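Local coordinates for protein hypothetic aldehyde deformylating oxygenase (Sulfolobus tokodaii, PDB 5V4T) that binds iron in a ferritin-like helical bundle and has aldehyde deformylating oxygenase activity, probably as a diiron-family oxidoreductase, at residues 51-56 with 146-151. Numbering follows the deposited sequence.
Sequences LQQVIE and ARHVSF. With FE (Fe (III) ion), chain C.
Gln52 opens the contact from the side of helix 49-67, where its long amide arm reaches along its own helix to the residue one turn on. Its NE2 donates to Glu56 OE2 at 3.0 Å in an almost straight bond (173°), keeping the acceptor in the amide plane. Gln53, with CG anti to the backbone N (chi1 180°) and an extended chain, lies across His148: its CG sits 3.7 Å from the ring centroid, directly over one face, a CH-pi contact. A glutamine suits this place because the methylene covers the imidazole while the amide end stays polar. Gln53 OE1 accepts from His107 and lies at the edge of the Phe151 ring, 3.3 Å from Phe151 CD2; NE2 makes a weak bond to Glu111. The extended chain of Glu56 crosses to helix 132-155 and divides its two oxygens, as a carboxylate can, between His148 and the Arg147-Gln52 pair. His148 NE2 donates to the anti lone pair of Glu56 OE1 at 2.7 Å, in the ring plane. Glu56 OE2 is gripped from above the carboxylate plane by both Gln52 and Arg147 NH2, the latter a 2.9 Å salt bridge nearly in the guanidinium plane. Arg147, bent at chi3, also pairs with Asp144 and donates through NE to Tyr49. Histidine's second nitrogen is left for metal: His148 ND1 binds the Fe(III) ion at 2.2 Å. Iron, Glu56 and Gln53 CG together hold the ring's rotation, and the carboxylate probably strengthens the imidazole as a ligand. Glu57, Glu111, Glu145 and a water join His148 around the iron. Segments 51-56 and 146-151 run roughly antiparallel (143°), and Glu56 and Gln53 form a second shell behind a first-shell histidine, characteristic of the metal centre in ferritin-like diiron helical bundles.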
loop_
_atom_site.group_PDB
_atom_site.type_symbol
_atom_site.label_atom_id
_atom_site.label_comp_id
_atom_site.label_asym_id
_atom_site.label_seq_id
_atom_site.Cartn_x
_atom_site.Cartn_y
_atom_site.Cartn_z
ATOM N N LEU A 51 -4.694 -15.777 -7.229
ATOM C CA LEU A 51 -6.121 -15.678 -7.004
ATOM C C LEU A 51 -6.454 -15.362 -5.510
ATOM O O LEU A 51 -7.344 -14.575 -5.271
ATOM C CB LEU A 51 -6.763 -17.052 -7.399
ATOM C CG LEU A 51 -6.595 -17.442 -8.894
ATOM C CD1 LEU A 51 -6.715 -18.936 -9.057
ATOM C CD2 LEU A 51 -7.574 -16.732 -9.727
ATOM N N GLN A 52 -5.720 -15.964 -4.594
ATOM C CA GLN A 52 -5.835 -15.642 -3.174
ATOM C C GLN A 52 -5.426 -14.190 -2.949
ATOM O O GLN A 52 -6.067 -13.470 -2.197
ATOM C CB GLN A 52 -5.049 -16.606 -2.338
ATOM C CG GLN A 52 -5.204 -16.277 -0.871
ATOM C CD GLN A 52 -4.946 -17.416 0.029
ATOM O OE1 GLN A 52 -5.012 -18.573 -0.352
ATOM N NE2 GLN A 52 -4.608 -17.091 1.270
ATOM N N GLN A 53 -4.371 -13.752 -3.594
ATOM C CA GLN A 53 -4.000 -12.329 -3.424
ATOM C C GLN A 53 -5.074 -11.345 -3.824
ATOM O O GLN A 53 -5.390 -10.388 -3.156
ATOM C CB GLN A 53 -2.672 -11.997 -4.127
ATOM C CG GLN A 53 -2.327 -10.510 -3.920
ATOM C CD GLN A 53 -0.981 -10.124 -4.490
ATOM O OE1 GLN A 53 -0.391 -10.841 -5.316
ATOM N NE2 GLN A 53 -0.574 -8.904 -4.154
ATOM N N VAL A 54 -5.689 -11.587 -4.990
ATOM C CA VAL A 54 -6.744 -10.677 -5.405
ATOM C C VAL A 54 -7.914 -10.700 -4.428
ATOM O O VAL A 54 -8.476 -9.650 -4.102
ATOM C CB VAL A 54 -7.233 -11.089 -6.829
ATOM C CG1 VAL A 54 -8.640 -10.538 -7.133
ATOM C CG2 VAL A 54 -6.219 -10.645 -7.839
ATOM N N ILE A 55 -8.296 -11.872 -3.961
ATOM C CA ILE A 55 -9.365 -11.948 -2.930
ATOM C C ILE A 55 -8.962 -11.185 -1.671
ATOM O O ILE A 55 -9.769 -10.456 -1.119
ATOM C CB ILE A 55 -9.717 -13.401 -2.626
ATOM C CG1 ILE A 55 -10.520 -13.923 -3.846
ATOM C CG2 ILE A 55 -10.512 -13.528 -1.359
ATOM C CD1 ILE A 55 -10.409 -15.398 -3.945
ATOM N N GLU A 56 -7.696 -11.320 -1.258
ATOM C CA GLU A 56 -7.210 -10.629 -0.079
ATOM C C GLU A 56 -7.220 -9.136 -0.268
ATOM O O GLU A 56 -7.580 -8.396 0.632
ATOM C CB GLU A 56 -5.834 -11.118 0.379
ATOM C CG GLU A 56 -5.914 -12.487 0.991
ATOM C CD GLU A 56 -4.632 -13.176 1.238
ATOM O OE1 GLU A 56 -3.599 -12.848 0.607
ATOM O OE2 GLU A 56 -4.701 -14.188 2.003
ATOM N N ALA A 146 2.898 -9.536 3.974
ATOM C CA ALA A 146 4.127 -10.296 3.971
ATOM C C ALA A 146 4.105 -11.427 2.967
ATOM O O ALA A 146 5.075 -11.644 2.235
ATOM C CB ALA A 146 4.461 -10.816 5.370
ATOM N N ARG A 147 2.979 -12.103 2.845
ATOM C CA ARG A 147 2.842 -13.137 1.824
ATOM C C ARG A 147 2.720 -12.567 0.453
ATOM O O ARG A 147 3.238 -13.146 -0.521
ATOM C CB ARG A 147 1.638 -14.000 2.132
ATOM C CG ARG A 147 1.733 -14.931 3.320
ATOM C CD ARG A 147 0.552 -15.942 3.306
ATOM N NE ARG A 147 -0.790 -15.328 3.239
ATOM C CZ ARG A 147 -1.512 -14.885 4.278
ATOM N NH1 ARG A 147 -1.051 -14.927 5.502
ATOM N NH2 ARG A 147 -2.699 -14.357 4.080
ATOM N N HIS A 148 2.095 -11.406 0.318
ATOM C CA HIS A 148 2.007 -10.727 -0.972
ATOM C C HIS A 148 3.402 -10.403 -1.518
ATOM O O HIS A 148 3.717 -10.624 -2.673
ATOM C CB HIS A 148 1.151 -9.485 -0.939
ATOM C CG HIS A 148 -0.304 -9.769 -0.654
ATOM N ND1 HIS A 148 -1.278 -8.800 -0.644
ATOM C CD2 HIS A 148 -0.918 -10.932 -0.310
ATOM C CE1 HIS A 148 -2.441 -9.355 -0.364
ATOM N NE2 HIS A 148 -2.252 -10.645 -0.143
ATOM N N VAL A 149 4.234 -9.842 -0.679
ATOM C CA VAL A 149 5.573 -9.515 -1.091
ATOM C C VAL A 149 6.405 -10.731 -1.466
ATOM O O VAL A 149 7.076 -10.718 -2.510
ATOM C CB VAL A 149 6.244 -8.682 0.038
ATOM C CG1 VAL A 149 7.729 -8.507 -0.279
ATOM C CG2 VAL A 149 5.568 -7.350 0.157
ATOM N N SER A 150 6.299 -11.811 -0.695
ATOM C CA SER A 150 6.973 -13.101 -0.984
ATOM C C SER A 150 6.503 -13.644 -2.293
ATOM O O SER A 150 7.312 -14.074 -3.137
ATOM C CB SER A 150 6.689 -14.171 0.088
ATOM O OG SER A 150 7.222 -13.721 1.267
ATOM N N PHE A 151 5.194 -13.547 -2.531
ATOM C CA PHE A 151 4.669 -13.969 -3.825
ATOM C C PHE A 151 5.249 -13.157 -4.967
ATOM O O PHE A 151 5.653 -13.721 -5.998
ATOM C CB PHE A 151 3.141 -13.890 -3.827
ATOM C CG PHE A 151 2.524 -14.245 -5.144
ATOM C CD1 PHE A 151 2.692 -15.497 -5.698
ATOM C CD2 PHE A 151 1.729 -13.346 -5.768
ATOM C CE1 PHE A 151 2.122 -15.776 -6.969
ATOM C CE2 PHE A 151 1.193 -13.598 -7.026
ATOM C CZ PHE A 151 1.403 -14.811 -7.604
HETATM FE FE FE C . -1.293 -6.593 -0.916
HETATM O O HOH W 1 -1.669 -4.562 -1.054
#